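PDB 6OM4: MccB protein from Escherichia coli, which probably uses ATP to adenylylate the MccA peptide, joining a nucleotide to it through a phosphoramidate linkage in the biosynthesis of the antibiotic microcin C7. Local coordinates for residues Val9-Gly21 / Tyr28-Lys40. Residues are numbered along the deposited sequence; the frame is centred on the assembly and turned at random.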
loop_
_atom_site.group_PDB
_atom_site.type_symbol
_atom_site.label_atom_id
_atom_site.label_comp_id
_atom_site.label_asym_id
_atom_site.label_seq_id
_atom_site.Cartn_x
_atom_site.Cartn_y
_atom_site.Cartn_z
ATOM N N VAL A 9 -18.017 10.308 9.429
ATOM C CA VAL A 9 -18.069 10.938 10.738
ATOM C C VAL A 9 -19.014 10.148 11.646
ATOM O O VAL A 9 -20.124 9.810 11.278
ATOM C CB VAL A 9 -18.486 12.413 10.616
ATOM C CG1 VAL A 9 -18.522 13.128 11.964
ATOM C CG2 VAL A 9 -17.524 13.113 9.675
ATOM N N LYS A 10 -18.532 9.899 12.862
ATOM C CA LYS A 10 -19.320 9.305 13.924
ATOM C C LYS A 10 -19.053 10.094 15.203
ATOM O O LYS A 10 -18.021 10.784 15.299
ATOM C CB LYS A 10 -18.951 7.826 14.102
ATOM C CG LYS A 10 -17.483 7.603 14.464
ATOM C CD LYS A 10 -17.069 6.160 14.335
ATOM C CE LYS A 10 -17.928 5.240 15.167
ATOM N NZ LYS A 10 -17.213 3.969 15.444
ATOM N N ILE A 11 -19.936 9.929 16.186
ATOM C CA ILE A 11 -19.903 10.758 17.405
ATOM C C ILE A 11 -20.181 9.865 18.611
ATOM O O ILE A 11 -21.086 9.014 18.526
ATOM C CB ILE A 11 -20.924 11.907 17.333
ATOM C CG1 ILE A 11 -20.778 12.826 16.111
ATOM C CG2 ILE A 11 -20.927 12.702 18.628
ATOM C CD1 ILE A 11 -19.506 13.605 16.072
ATOM N N ALA A 12 -19.444 10.068 19.718
ATOM C CA ALA A 12 -19.708 9.276 20.924
ATOM C C ALA A 12 -19.396 10.137 22.143
ATOM O O ALA A 12 -18.486 10.949 22.096
ATOM C CB ALA A 12 -18.871 7.999 20.932
ATOM N N ARG A 13 -20.107 9.870 23.245
ATOM C CA ARG A 13 -19.686 10.342 24.547
ATOM C C ARG A 13 -18.481 9.500 25.005
ATOM O O ARG A 13 -18.392 8.301 24.722
ATOM C CB ARG A 13 -20.876 10.241 25.508
ATOM C CG ARG A 13 -20.645 10.882 26.866
ATOM C CD ARG A 13 -20.794 12.392 26.792
ATOM N NE ARG A 13 -20.990 12.946 28.126
ATOM C CZ ARG A 13 -20.063 12.942 29.075
ATOM N NH1 ARG A 13 -18.776 12.813 28.775
ATOM N NH2 ARG A 13 -20.445 13.018 30.337
ATOM N N TYR A 14 -17.560 10.117 25.756
ATOM C CA TYR A 14 -16.364 9.455 26.219
ATOM C C TYR A 14 -15.709 10.272 27.336
ATOM O O TYR A 14 -15.423 11.449 27.127
ATOM C CB TYR A 14 -15.334 9.353 25.090
ATOM C CG TYR A 14 -14.181 8.435 25.382
ATOM C CD1 TYR A 14 -14.369 7.065 25.318
ATOM C CD2 TYR A 14 -12.920 8.900 25.698
ATOM C CE1 TYR A 14 -13.340 6.179 25.557
ATOM C CE2 TYR A 14 -11.880 8.019 25.967
ATOM C CZ TYR A 14 -12.087 6.652 25.875
ATOM O OH TYR A 14 -11.111 5.715 26.104
ATOM N N GLY A 15 -15.320 9.613 28.410
ATOM C CA GLY A 15 -14.588 10.292 29.532
ATOM C C GLY A 15 -15.315 11.538 30.035
ATOM O O GLY A 15 -16.506 11.504 30.361
ATOM N N SER A 16 -14.597 12.664 30.034
ATOM C CA SER A 16 -15.105 13.903 30.560
ATOM C C SER A 16 -15.648 14.766 29.409
ATOM O O SER A 16 -16.068 15.880 29.632
ATOM C CB SER A 16 -14.054 14.588 31.403
ATOM O OG SER A 16 -13.810 13.881 32.624
ATOM N N GLY A 17 -15.726 14.207 28.187
ATOM C CA GLY A 17 -16.254 14.932 27.041
ATOM C C GLY A 17 -16.819 13.981 25.993
ATOM O O GLY A 17 -17.689 13.143 26.251
ATOM N N GLY A 18 -16.267 14.084 24.796
ATOM C CA GLY A 18 -16.745 13.288 23.718
ATOM C C GLY A 18 -15.705 13.107 22.645
ATOM O O GLY A 18 -14.656 13.759 22.651
ATOM N N LEU A 19 -16.049 12.230 21.707
ATOM C CA LEU A 19 -15.294 11.943 20.562
ATOM C C LEU A 19 -16.027 12.425 19.308
ATOM O O LEU A 19 -17.266 12.283 19.169
ATOM C CB LEU A 19 -15.089 10.436 20.472
ATOM C CG LEU A 19 -14.217 9.834 21.580
ATOM C CD1 LEU A 19 -14.362 8.325 21.579
ATOM C CD2 LEU A 19 -12.757 10.207 21.404
ATOM N N VAL A 20 -15.224 12.958 18.394
ATOM C CA VAL A 20 -15.690 13.263 17.054
ATOM C C VAL A 20 -14.745 12.595 16.057
ATOM O O VAL A 20 -13.539 12.793 16.072
ATOM C CB VAL A 20 -15.776 14.783 16.827
ATOM C CG1 VAL A 20 -16.259 15.092 15.410
ATOM C CG2 VAL A 20 -16.616 15.458 17.902
ATOM N N GLY A 21 -15.312 11.778 15.163
ATOM C CA GLY A 21 -14.546 11.197 14.128
ATOM C C GLY A 21 -14.039 9.829 14.519
ATOM O O GLY A 21 -14.145 9.410 15.683
ATOM N N TYR A 28 -10.594 13.684 20.651
ATOM C CA TYR A 28 -11.206 13.743 21.941
ATOM C C TYR A 28 -11.342 15.216 22.328
ATOM O O TYR A 28 -10.327 15.948 22.382
ATOM C CB TYR A 28 -10.398 12.954 22.979
ATOM C CG TYR A 28 -10.902 13.069 24.399
ATOM C CD1 TYR A 28 -12.171 12.650 24.760
ATOM C CD2 TYR A 28 -10.097 13.593 25.406
ATOM C CE1 TYR A 28 -12.651 12.765 26.058
ATOM C CE2 TYR A 28 -10.555 13.705 26.712
ATOM C CZ TYR A 28 -11.832 13.285 27.040
ATOM O OH TYR A 28 -12.285 13.376 28.331
ATOM N N VAL A 29 -12.574 15.605 22.663
ATOM C CA VAL A 29 -12.907 16.953 23.123
ATOM C C VAL A 29 -13.353 16.865 24.574
ATOM O O VAL A 29 -14.417 16.394 24.862
ATOM C CB VAL A 29 -14.013 17.535 22.220
ATOM C CG1 VAL A 29 -14.284 18.995 22.530
ATOM C CG2 VAL A 29 -13.626 17.386 20.770
ATOM N N GLU A 30 -12.485 17.292 25.488
ATOM C CA GLU A 30 -12.739 17.145 26.915
ATOM C C GLU A 30 -13.854 18.106 27.347
ATOM O O GLU A 30 -14.655 17.802 28.255
ATOM C CB GLU A 30 -11.431 17.371 27.680
ATOM C CG GLU A 30 -11.601 17.792 29.136
ATOM C CD GLU A 30 -12.057 16.716 30.102
ATOM O OE1 GLU A 30 -12.450 15.634 29.623
ATOM O OE2 GLU A 30 -12.024 16.967 31.339
ATOM N N ASN A 31 -13.873 19.283 26.714
ATOM C CA ASN A 31 -14.828 20.346 26.978
ATOM C C ASN A 31 -16.200 19.927 26.434
ATOM O O ASN A 31 -16.435 19.966 25.223
ATOM C CB ASN A 31 -14.272 21.619 26.346
ATOM C CG ASN A 31 -15.081 22.886 26.509
ATOM O OD1 ASN A 31 -16.305 22.877 26.646
ATOM N ND2 ASN A 31 -14.384 23.998 26.355
ATOM N N LEU A 32 -17.116 19.546 27.322
ATOM C CA LEU A 32 -18.434 19.049 26.915
ATOM C C LEU A 32 -19.209 20.090 26.131
ATOM O O LEU A 32 -19.972 19.767 25.214
ATOM C CB LEU A 32 -19.269 18.682 28.138
ATOM C CG LEU A 32 -19.456 17.203 28.394
ATOM C CD1 LEU A 32 -20.369 17.005 29.598
ATOM C CD2 LEU A 32 -19.989 16.487 27.152
ATOM N N VAL A 33 -19.088 21.343 26.550
ATOM C CA VAL A 33 -19.862 22.370 25.907
ATOM C C VAL A 33 -19.421 22.526 24.452
ATOM O O VAL A 33 -20.259 22.744 23.570
ATOM C CB VAL A 33 -19.726 23.687 26.679
ATOM C CG1 VAL A 33 -20.341 24.863 25.955
ATOM C CG2 VAL A 33 -20.334 23.524 28.053
ATOM N N LEU A 34 -18.106 22.483 24.238
ATOM C CA LEU A 34 -17.516 22.555 22.926
ATOM C C LEU A 34 -17.952 21.339 22.098
ATOM O O LEU A 34 -18.334 21.500 20.938
ATOM C CB LEU A 34 -15.989 22.654 23.043
ATOM C CG LEU A 34 -15.237 22.659 21.719
ATOM C CD1 LEU A 34 -15.737 23.774 20.812
ATOM C CD2 LEU A 34 -13.725 22.767 21.933
ATOM N N TRP A 35 -17.901 20.143 22.695
ATOM C CA TRP A 35 -18.325 18.898 21.978
ATOM C C TRP A 35 -19.779 19.033 21.488
ATOM O O TRP A 35 -20.103 18.705 20.338
ATOM C CB TRP A 35 -18.110 17.684 22.910
ATOM C CG TRP A 35 -18.568 16.366 22.363
ATOM C CD1 TRP A 35 -17.981 15.608 21.387
ATOM C CD2 TRP A 35 -19.722 15.647 22.798
ATOM N NE1 TRP A 35 -18.710 14.467 21.182
ATOM C CE2 TRP A 35 -19.764 14.451 22.054
ATOM C CE3 TRP A 35 -20.725 15.901 23.741
ATOM C CZ2 TRP A 35 -20.766 13.506 22.253
ATOM C CZ3 TRP A 35 -21.701 14.953 23.954
ATOM C CH2 TRP A 35 -21.731 13.786 23.191
ATOM N N GLU A 36 -20.656 19.563 22.343
ATOM C CA GLU A 36 -22.075 19.746 22.015
ATOM C C GLU A 36 -22.191 20.731 20.857
ATOM O O GLU A 36 -23.004 20.544 19.954
ATOM C CB GLU A 36 -22.848 20.203 23.264
ATOM C CG GLU A 36 -22.939 19.116 24.326
ATOM C CD GLU A 36 -23.663 19.525 25.613
ATOM O OE1 GLU A 36 -23.972 20.742 25.743
ATOM O OE2 GLU A 36 -23.868 18.642 26.520
ATOM N N ASN A 37 -21.403 21.803 20.893
ATOM C CA ASN A 37 -21.453 22.804 19.835
ATOM C C ASN A 37 -20.884 22.259 18.516
ATOM O O ASN A 37 -21.367 22.615 17.431
ATOM C CB ASN A 37 -20.747 24.098 20.231
ATOM C CG ASN A 37 -21.586 24.976 21.146
ATOM O OD1 ASN A 37 -22.833 24.835 21.239
ATOM N ND2 ASN A 37 -20.913 25.891 21.811
ATOM N N ILE A 38 -19.853 21.407 18.583
ATOM C CA ILE A 38 -19.347 20.776 17.360
ATOM C C ILE A 38 -20.461 19.933 16.725
ATOM O O ILE A 38 -20.629 19.893 15.507
ATOM C CB ILE A 38 -18.095 19.930 17.660
ATOM C CG1 ILE A 38 -16.922 20.803 18.139
ATOM C CG2 ILE A 38 -17.748 19.069 16.453
ATOM C CD1 ILE A 38 -15.792 20.035 18.829
ATOM N N ILE A 39 -21.195 19.206 17.567
ATOM C CA ILE A 39 -22.331 18.349 17.060
ATOM C C ILE A 39 -23.364 19.229 16.369
ATOM O O ILE A 39 -23.807 18.903 15.266
ATOM C CB ILE A 39 -22.970 17.531 18.185
ATOM C CG1 ILE A 39 -22.017 16.451 18.698
ATOM C CG2 ILE A 39 -24.292 16.924 17.727
ATOM C CD1 ILE A 39 -22.350 15.919 20.063
ATOM N N LYS A 40 -23.745 20.350 17.009
ATOM C CA LYS A 40 -24.766 21.240 16.431
ATOM C C LYS A 40 -24.272 21.805 15.097
ATOM O O LYS A 40 -25.044 21.898 14.139
ATOM C CB LYS A 40 -25.108 22.386 17.394
ATOM C CG LYS A 40 -25.833 21.984 18.674
ATOM C CD LYS A 40 -25.878 23.163 19.663
ATOM C CE LYS A 40 -26.966 23.037 20.701
ATOM N NZ LYS A 40 -27.151 24.301 21.462
#
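The indole of Trp-35 lies between Gly-18 on one face and Ile-39 on the other. Gly-18 CA sits 3.5 Å from the centroid of the five-membered ring and 13° off its normal, which meets the geometry of a CH-pi contact; Ile-39 CD1 rests over the centre of the opposite face. At the ring edge and in its plane, Trp-35 NE1 points to Leu-19 O, a weak hydrogen bond of 3.3 Å. Trp-35 leaves the helix toward the strands, and CG anti to the backbone N (chi1 176°) carries the indole onto Gly-18. Tyr-28 is met edge-on by Tyr-14 in an offset T-shaped pair with planes 83° apart, Tyr-14 O lies in plane at the edge of the Tyr-28 ring, and Glu-30 N stands over one of its faces. Tyr-28 OH accepts from Ser-16 N at 3.0 Å, tying the ring to the type II' turn from Tyr-14 to Gly-17. Arg-13 bends at chi2, and Leu-32 CD2 covers one face of its guanidinium, offset toward the rim. Its NH1 donates in plane to a lone pair of Gly-17 O at 2.8 Å, and also to Gly-15 O, from above that carbonyl plane.

The backbone pairing defines a three-stranded antiparallel meander, 11-14, 17-20 and 27-29, whose last strand leads into helix 32-43; this unit lies away from the nucleotide and zinc sites. Gly-18 and Val-29 form a hydrogen-bonded pair, with Val-29 N to Gly-18 O at 2.8 Å and nearly straight at the hydrogen. The axes of strand 17-20 and of residues 32-40 approach to 7.2 Å, and Gly-18, which has no side chain, lets the indole lie directly on the strand backbone.

Val-20 CG2 lies 3.7 Å from Trp-35 CD1 and, one turn on, also meets Ile-38, while Ile-11 CG2 packs against Ile-39 CD1 at 3.8 Å.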